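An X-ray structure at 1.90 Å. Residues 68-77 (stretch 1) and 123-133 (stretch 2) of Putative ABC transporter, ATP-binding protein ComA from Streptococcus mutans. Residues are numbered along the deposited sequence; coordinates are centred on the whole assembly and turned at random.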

ATOM      1  N   ILE A  68       5.221  -4.687  -9.918  1.00 16.47           N
ATOM      2  CA  ILE A  68       4.739  -5.613 -10.930  1.00 17.46           C
ATOM      3  C   ILE A  68       3.287  -5.349 -11.289  1.00 17.55           C
ATOM      4  O   ILE A  68       2.562  -4.680 -10.547  1.00 14.56           O
ATOM      5  CB  ILE A  68       4.834  -7.079 -10.435  1.00 18.75           C
ATOM      6  CG1 ILE A  68       3.998  -7.254  -9.165  1.00 21.94           C
ATOM      7  CG2 ILE A  68       6.291  -7.459 -10.165  1.00 21.47           C
ATOM      8  CD1 ILE A  68       3.446  -8.646  -8.972  1.00 25.62           C
ATOM      9  N   LYS A  69       2.890  -5.840 -12.458  1.00 15.48           N
ATOM     10  CA  LYS A  69       1.512  -5.727 -12.914  1.00 17.08           C
ATOM     11  C   LYS A  69       0.979  -7.141 -12.756  1.00 17.25           C
ATOM     12  O   LYS A  69       1.487  -8.079 -13.374  1.00 18.41           O
ATOM     13  CB  LYS A  69       1.442  -5.280 -14.374  1.00 21.75           C
ATOM     14  CG  LYS A  69       1.947  -3.862 -14.613  1.00 25.95           C
ATOM     15  CD  LYS A  69       1.134  -2.821 -13.843  1.00 29.16           C
ATOM     16  CE  LYS A  69      -0.319  -2.775 -14.306  1.00 31.72           C
ATOM     17  NZ  LYS A  69      -1.091  -1.701 -13.617  1.00 29.70           N
ATOM     18  N   ALA A  70      -0.012  -7.298 -11.889  1.00 14.93           N
ATOM     19  CA  ALA A  70      -0.571  -8.610 -11.610  1.00 16.69           C
ATOM     20  C   ALA A  70      -2.077  -8.663 -11.794  1.00 16.08           C
ATOM     21  O   ALA A  70      -2.692  -7.705 -12.249  1.00 15.89           O
ATOM     22  CB  ALA A  70      -0.203  -9.019 -10.187  1.00 15.42           C
ATOM     23  N   ASP A  71      -2.652  -9.820 -11.485  1.00 18.58           N
ATOM     24  CA  ASP A  71      -4.092 -10.019 -11.572  1.00 18.95           C
ATOM     25  C   ASP A  71      -4.530 -10.771 -10.312  1.00 16.58           C
ATOM     26  O   ASP A  71      -3.699 -11.107  -9.469  1.00 15.29           O
ATOM     27  CB  ASP A  71      -4.472 -10.774 -12.853  1.00 24.59           C
ATOM     28  CG  ASP A  71      -3.731 -12.088 -13.006  1.00 28.93           C
ATOM     29  OD1 ASP A  71      -3.854 -12.944 -12.113  1.00 29.21           O
ATOM     30  OD2 ASP A  71      -3.018 -12.262 -14.017  1.00 31.16           O
ATOM     31  N   MET A  72      -5.815 -11.081 -10.203  1.00 15.80           N
ATOM     32  CA  MET A  72      -6.315 -11.755  -9.006  1.00 16.97           C
ATOM     33  C   MET A  72      -5.791 -13.158  -8.685  1.00 16.96           C
ATOM     34  O   MET A  72      -5.916 -13.608  -7.547  1.00 15.72           O
ATOM     35  CB  MET A  72      -7.843 -11.712  -8.964  1.00 15.65           C
ATOM     36  CG  MET A  72      -8.414 -10.296  -8.850  1.00 18.86           C
ATOM     37  SD  MET A  72      -7.903  -9.390  -7.356  1.00 17.78           S
ATOM     38  CE  MET A  72      -8.865 -10.236  -6.104  1.00 18.56           C
ATOM     39  N   THR A  73      -5.165 -13.835  -9.650  1.00 18.18           N
ATOM     40  CA  THR A  73      -4.625 -15.175  -9.391  1.00 17.37           C
ATOM     41  C   THR A  73      -3.464 -15.071  -8.408  1.00 17.39           C
ATOM     42  O   THR A  73      -3.048 -16.058  -7.806  1.00 15.73           O
ATOM     43  CB  THR A  73      -4.116 -15.870 -10.676  1.00 20.15           C
ATOM     44  OG1 THR A  73      -2.960 -15.183 -11.167  1.00 20.36           O
ATOM     45  CG2 THR A  73      -5.198 -15.898 -11.740  1.00 20.62           C
ATOM     46  N   LEU A  74      -2.946 -13.856  -8.250  1.00 17.89           N
ATOM     47  CA  LEU A  74      -1.853 -13.592  -7.327  1.00 16.97           C
ATOM     48  C   LEU A  74      -2.207 -14.110  -5.934  1.00 16.52           C
ATOM     49  O   LEU A  74      -1.379 -14.713  -5.255  1.00 16.07           O
ATOM     50  CB  LEU A  74      -1.600 -12.082  -7.261  1.00 17.84           C
ATOM     51  CG  LEU A  74      -0.476 -11.585  -6.359  1.00 18.20           C
ATOM     52  CD1 LEU A  74       0.872 -12.056  -6.909  1.00 15.71           C
ATOM     53  CD2 LEU A  74      -0.526 -10.064  -6.269  1.00 16.75           C
ATOM     54  N   PHE A  75      -3.468 -13.939  -5.548  1.00 17.09           N
ATOM     55  CA  PHE A  75      -3.926 -14.357  -4.231  1.00 17.89           C
ATOM     56  C   PHE A  75      -4.127 -15.858  -4.033  1.00 20.08           C
ATOM     57  O   PHE A  75      -4.352 -16.319  -2.908  1.00 19.97           O
ATOM     58  CB  PHE A  75      -5.165 -13.542  -3.838  1.00 18.92           C
ATOM     59  CG  PHE A  75      -4.929 -12.061  -3.888  1.00 16.71           C
ATOM     60  CD1 PHE A  75      -4.135 -11.441  -2.922  1.00 18.50           C
ATOM     61  CD2 PHE A  75      -5.427 -11.295  -4.937  1.00 15.13           C
ATOM     62  CE1 PHE A  75      -3.835 -10.084  -3.007  1.00 16.79           C
ATOM     63  CE2 PHE A  75      -5.132  -9.936  -5.032  1.00 16.23           C
ATOM     64  CZ  PHE A  75      -4.331  -9.328  -4.062  1.00 17.45           C
ATOM     65  N   ASP A  76      -3.988 -16.621  -5.115  1.00 19.62           N
ATOM     66  CA  ASP A  76      -4.118 -18.075  -5.063  1.00 20.76           C
ATOM     67  C   ASP A  76      -2.748 -18.745  -4.967  1.00 20.77           C
ATOM     68  O   ASP A  76      -2.652 -19.970  -4.924  1.00 20.93           O
ATOM     69  CB  ASP A  76      -4.867 -18.597  -6.294  1.00 22.83           C
ATOM     70  CG  ASP A  76      -6.296 -18.108  -6.358  1.00 24.82           C
ATOM     71  OD1 ASP A  76      -6.899 -17.881  -5.291  1.00 25.94           O
ATOM     72  OD2 ASP A  76      -6.822 -17.954  -7.479  1.00 26.67           O
ATOM     73  N   TYR A  77      -1.693 -17.933  -4.970  1.00 19.47           N
ATOM     74  CA  TYR A  77      -0.319 -18.417  -4.866  1.00 20.33           C
ATOM     75  C   TYR A  77       0.025 -18.498  -3.373  1.00 21.66           C
ATOM     76  O   TYR A  77       0.208 -17.478  -2.709  1.00 18.15           O
ATOM     77  CB  TYR A  77       0.606 -17.449  -5.609  1.00 21.11           C
ATOM     78  CG  TYR A  77       2.079 -17.780  -5.561  1.00 21.63           C
ATOM     79  CD1 TYR A  77       2.577 -18.963  -6.115  1.00 20.51           C
ATOM     80  CD2 TYR A  77       2.986 -16.883  -4.996  1.00 21.11           C
ATOM     81  CE1 TYR A  77       3.946 -19.238  -6.111  1.00 22.88           C
ATOM     82  CE2 TYR A  77       4.350 -17.148  -4.986  1.00 21.43           C
ATOM     83  CZ  TYR A  77       4.825 -18.320  -5.544  1.00 24.07           C
ATOM     84  OH  TYR A  77       6.181 -18.552  -5.553  1.00 23.60           O
ATOM     85  N   SER A 123     -14.239  -7.908  -0.292  1.00 17.37           N
ATOM     86  CA  SER A 123     -14.488  -9.021  -1.199  1.00 17.88           C
ATOM     87  C   SER A 123     -13.503  -8.937  -2.359  1.00 18.28           C
ATOM     88  O   SER A 123     -13.077  -7.843  -2.745  1.00 15.84           O
ATOM     89  CB  SER A 123     -15.920  -8.982  -1.739  1.00 19.74           C
ATOM     90  OG  SER A 123     -16.103  -7.903  -2.635  1.00 18.41           O
ATOM     91  N   LYS A 124     -13.112 -10.092  -2.885  1.00 18.14           N
ATOM     92  CA  LYS A 124     -12.183 -10.124  -4.009  1.00 19.83           C
ATOM     93  C   LYS A 124     -12.785  -9.426  -5.226  1.00 19.29           C
ATOM     94  O   LYS A 124     -12.066  -8.803  -6.002  1.00 17.76           O
ATOM     95  CB  LYS A 124     -11.775 -11.563  -4.328  1.00 19.82           C
ATOM     96  CG  LYS A 124     -10.829 -12.145  -3.283  1.00 21.59           C
ATOM     97  CD  LYS A 124     -10.495 -13.600  -3.529  1.00 25.09           C
ATOM     98  CE  LYS A 124      -9.483 -14.079  -2.496  1.00 28.03           C
ATOM     99  NZ  LYS A 124      -9.331 -15.554  -2.475  1.00 29.59           N
ATOM    100  N   GLU A 125     -14.111  -9.475  -5.341  1.00 20.32           N
ATOM    101  CA  GLU A 125     -14.838  -8.843  -6.445  1.00 21.65           C
ATOM    102  C   GLU A 125     -14.691  -7.325  -6.399  1.00 20.09           C
ATOM    103  O   GLU A 125     -14.394  -6.690  -7.409  1.00 17.90           O
ATOM    104  CB  GLU A 125     -16.328  -9.178  -6.352  1.00 28.37           C
ATOM    105  CG  GLU A 125     -16.978  -9.528  -7.675  1.00 36.62           C
ATOM    106  CD  GLU A 125     -16.872 -11.008  -8.003  1.00 40.39           C
ATOM    107  OE1 GLU A 125     -17.844 -11.564  -8.561  1.00 43.24           O
ATOM    108  OE2 GLU A 125     -15.826 -11.618  -7.695  1.00 41.96           O
ATOM    109  N   ARG A 126     -14.942  -6.751  -5.224  1.00 18.66           N
ATOM    110  CA  ARG A 126     -14.842  -5.306  -5.015  1.00 17.37           C
ATOM    111  C   ARG A 126     -13.415  -4.835  -5.273  1.00 14.84           C
ATOM    112  O   ARG A 126     -13.191  -3.844  -5.974  1.00 13.27           O
ATOM    113  CB  ARG A 126     -15.229  -4.955  -3.574  1.00 21.02           C
ATOM    114  CG  ARG A 126     -15.097  -3.475  -3.223  1.00 28.27           C
ATOM    115  CD  ARG A 126     -16.349  -2.696  -3.579  1.00 36.72           C
ATOM    116  NE  ARG A 126     -17.492  -3.140  -2.782  1.00 42.69           N
ATOM    117  CZ  ARG A 126     -18.608  -2.439  -2.607  1.00 44.85           C
ATOM    118  NH1 ARG A 126     -18.747  -1.247  -3.171  1.00 46.90           N
ATOM    119  NH2 ARG A 126     -19.590  -2.935  -1.865  1.00 45.12           N
ATOM    120  N   PHE A 127     -12.457  -5.542  -4.681  1.00 13.61           N
ATOM    121  CA  PHE A 127     -11.048  -5.206  -4.838  1.00 14.03           C
ATOM    122  C   PHE A 127     -10.635  -5.242  -6.313  1.00 14.54           C
ATOM    123  O   PHE A 127      -9.985  -4.323  -6.809  1.00 11.82           O
ATOM    124  CB  PHE A 127     -10.185  -6.172  -4.037  1.00 15.23           C
ATOM    125  CG  PHE A 127      -8.719  -5.884  -4.128  1.00 14.31           C
ATOM    126  CD1 PHE A 127      -8.152  -4.871  -3.364  1.00 18.02           C
ATOM    127  CD2 PHE A 127      -7.903  -6.623  -4.978  1.00 15.05           C
ATOM    128  CE1 PHE A 127      -6.789  -4.597  -3.445  1.00 17.63           C
ATOM    129  CE2 PHE A 127      -6.545  -6.358  -5.066  1.00 13.17           C
ATOM    130  CZ  PHE A 127      -5.985  -5.343  -4.299  1.00 16.33           C
ATOM    131  N   GLN A 128     -11.011  -6.317  -6.997  1.00 13.82           N
ATOM    132  CA  GLN A 128     -10.699  -6.484  -8.420  1.00 14.48           C
ATOM    133  C   GLN A 128     -11.212  -5.296  -9.247  1.00 14.32           C
ATOM    134  O   GLN A 128     -10.565  -4.868 -10.206  1.00 14.75           O
ATOM    135  CB  GLN A 128     -11.316  -7.796  -8.917  1.00 13.70           C
ATOM    136  CG  GLN A 128     -10.980  -8.166 -10.357  1.00 15.57           C
ATOM    137  CD  GLN A 128     -11.463  -9.561 -10.709  1.00 15.65           C
ATOM    138  OE1 GLN A 128     -10.683 -10.405 -11.147  1.00 17.64           O
ATOM    139  NE2 GLN A 128     -12.746  -9.816 -10.496  1.00 13.52           N
ATOM    140  N   SER A 129     -12.357  -4.739  -8.853  1.00 16.46           N
ATOM    141  CA  SER A 129     -12.933  -3.598  -9.563  1.00 16.23           C
ATOM    142  C   SER A 129     -12.127  -2.303  -9.411  1.00 15.39           C
ATOM    143  O   SER A 129     -12.085  -1.492 -10.333  1.00 15.85           O
ATOM    144  CB  SER A 129     -14.381  -3.355  -9.118  1.00 20.83           C
ATOM    145  OG  SER A 129     -15.203  -4.475  -9.405  1.00 26.84           O
ATOM    146  N   GLU A 130     -11.482  -2.116  -8.260  1.00 13.90           N
ATOM    147  CA  GLU A 130     -10.697  -0.904  -7.991  1.00 14.35           C
ATOM    148  C   GLU A 130      -9.209  -0.999  -8.342  1.00 12.26           C
ATOM    149  O   GLU A 130      -8.578   0.002  -8.680  1.00 12.72           O
ATOM    150  CB  GLU A 130     -10.784  -0.539  -6.500  1.00 16.17           C
ATOM    151  CG  GLU A 130     -12.185  -0.345  -5.942  1.00 21.90           C
ATOM    152  CD  GLU A 130     -12.189  -0.062  -4.440  1.00 24.71           C
ATOM    153  OE1 GLU A 130     -13.250   0.343  -3.924  1.00 26.97           O
ATOM    154  OE2 GLU A 130     -11.143  -0.249  -3.773  1.00 21.53           O
ATOM    155  N   TRP A 131      -8.653  -2.200  -8.223  1.00  9.83           N
ATOM    156  CA  TRP A 131      -7.226  -2.452  -8.462  1.00  9.87           C
ATOM    157  C   TRP A 131      -6.744  -2.286  -9.906  1.00 10.81           C
ATOM    158  O   TRP A 131      -7.318  -2.857 -10.839  1.00 11.78           O
ATOM    159  CB  TRP A 131      -6.894  -3.859  -7.950  1.00  9.51           C
ATOM    160  CG  TRP A 131      -5.435  -4.242  -7.915  1.00  9.44           C
ATOM    161  CD1 TRP A 131      -4.368  -3.436  -7.622  1.00 10.61           C
ATOM    162  CD2 TRP A 131      -4.908  -5.556  -8.090  1.00 11.40           C
ATOM    163  NE1 TRP A 131      -3.207  -4.177  -7.591  1.00  9.34           N
ATOM    164  CE2 TRP A 131      -3.514  -5.483  -7.876  1.00 10.40           C
ATOM    165  CE3 TRP A 131      -5.484  -6.797  -8.401  1.00 12.27           C
ATOM    166  CZ2 TRP A 131      -2.687  -6.604  -7.961  1.00 13.14           C
ATOM    167  CZ3 TRP A 131      -4.662  -7.910  -8.483  1.00 15.73           C
ATOM    168  CH2 TRP A 131      -3.275  -7.806  -8.262  1.00 13.35           C
ATOM    169  N   THR A 132      -5.675  -1.510 -10.081  1.00 10.33           N
ATOM    170  CA  THR A 132      -5.092  -1.287 -11.402  1.00 10.24           C
ATOM    171  C   THR A 132      -4.229  -2.476 -11.812  1.00 11.81           C
ATOM    172  O   THR A 132      -3.820  -2.581 -12.967  1.00 12.55           O
ATOM    173  CB  THR A 132      -4.170  -0.045 -11.435  1.00 10.64           C
ATOM    174  OG1 THR A 132      -3.032  -0.269 -10.590  1.00 11.63           O
ATOM    175  CG2 THR A 132      -4.915   1.208 -10.974  1.00 11.58           C
ATOM    176  N   GLY A 133      -3.955  -3.363 -10.859  1.00 10.83           N
ATOM    177  CA  GLY A 133      -3.102  -4.505 -11.120  1.00 11.22           C
ATOM    178  C   GLY A 133      -1.690  -4.248 -10.610  1.00 12.75           C
ATOM    179  O   GLY A 133      -0.898  -5.178 -10.467  1.00 12.38           O
TER
HETATM  180  O   HOH W   1      -8.131  -9.968 -12.291  1.00 13.83           O
HETATM  181  O   HOH W   2      -6.964 -16.486  -1.612  1.00 40.51           O
HETATM  182  O   HOH W   3      -9.008 -16.317  -4.929  1.00 35.32           O

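Segments distant in sequence often meet by a simple rule: the backbones bond where they come close, and where they diverge, side chains fill the gap. These two stretches of ComA illustrate it well. Stretch 1 leaves a strand at Lys69, passes through Ala70 and Asp71, and winds into a 3-10 segment from Met72 to Asp76. Stretch 2 is a helix, Lys124 to Glu130, that gives way at Trp131 to extended chain and a corner at Gly133.

The closest backbone approach lies at that corner, where the CA atoms of Ala70 and Gly133 are 4.8 Å apart. Ala70 N donates to Gly133 O at 2.7 Å, and the nearly straight N-H...O angle of 173° marks a well-aimed bond. Glycine suits this tight fit: an ideal CB here would lie 2.9 Å from Ala70 O, a clash, and Gly133's own backbone angles would press it against the preceding carbonyl. Beside the corner, the Lys69 side chain bends through three successive m rotamers, which bring NZ to Thr132 O, a hydrogen bond of 2.9 Å.

Farther along, the chains separate, with Met72 and Gln128 6.9 Å apart at CA, and Met72 is the main bump. Its CA-to-CB bond points sideways, but three m rotamers carry the thioether into a hollow lined by Lys124, Phe127, Gln128 and Trp131. SD lies at the edge of the Phe127 ring, 3.6 Å from Phe127 CD2, and meets Trp131 obliquely, 3.7 Å from its CE3. The terminal methyl reaches the helix itself, with Met72 CE 3.5 Å from Lys124 O. A flexible, polarizable side chain is well suited to such an irregular space.

Trp131 is the reciprocal bump, pointing toward stretch 1 just as the chain leaves the helix. Ala70 O lies over one face of its ring system, while the small Ala70 CB packs 3.8 Å from Trp131 CH2. Asp71 C touches the ring edge, 3.4 Å from Trp131 CZ3. Phe75 then fills the space beside both aromatic neighbours: its CZ is 3.8 Å from Phe127 CE2 and its CE2 is 4.0 Å from Trp131 CZ3, both pairs meeting obliquely.

Water finishes the fit where side chains do not close it. One molecule donates to Gln128 OE1 (2.8 Å) and accepts a weak bond from Met72 N (3.3 Å). Lys124 NZ remains 4.4 Å from Asp76 OD1, beyond a salt bridge, yet a water links this oppositely charged pair, and another joins the same lysine to Phe75 O.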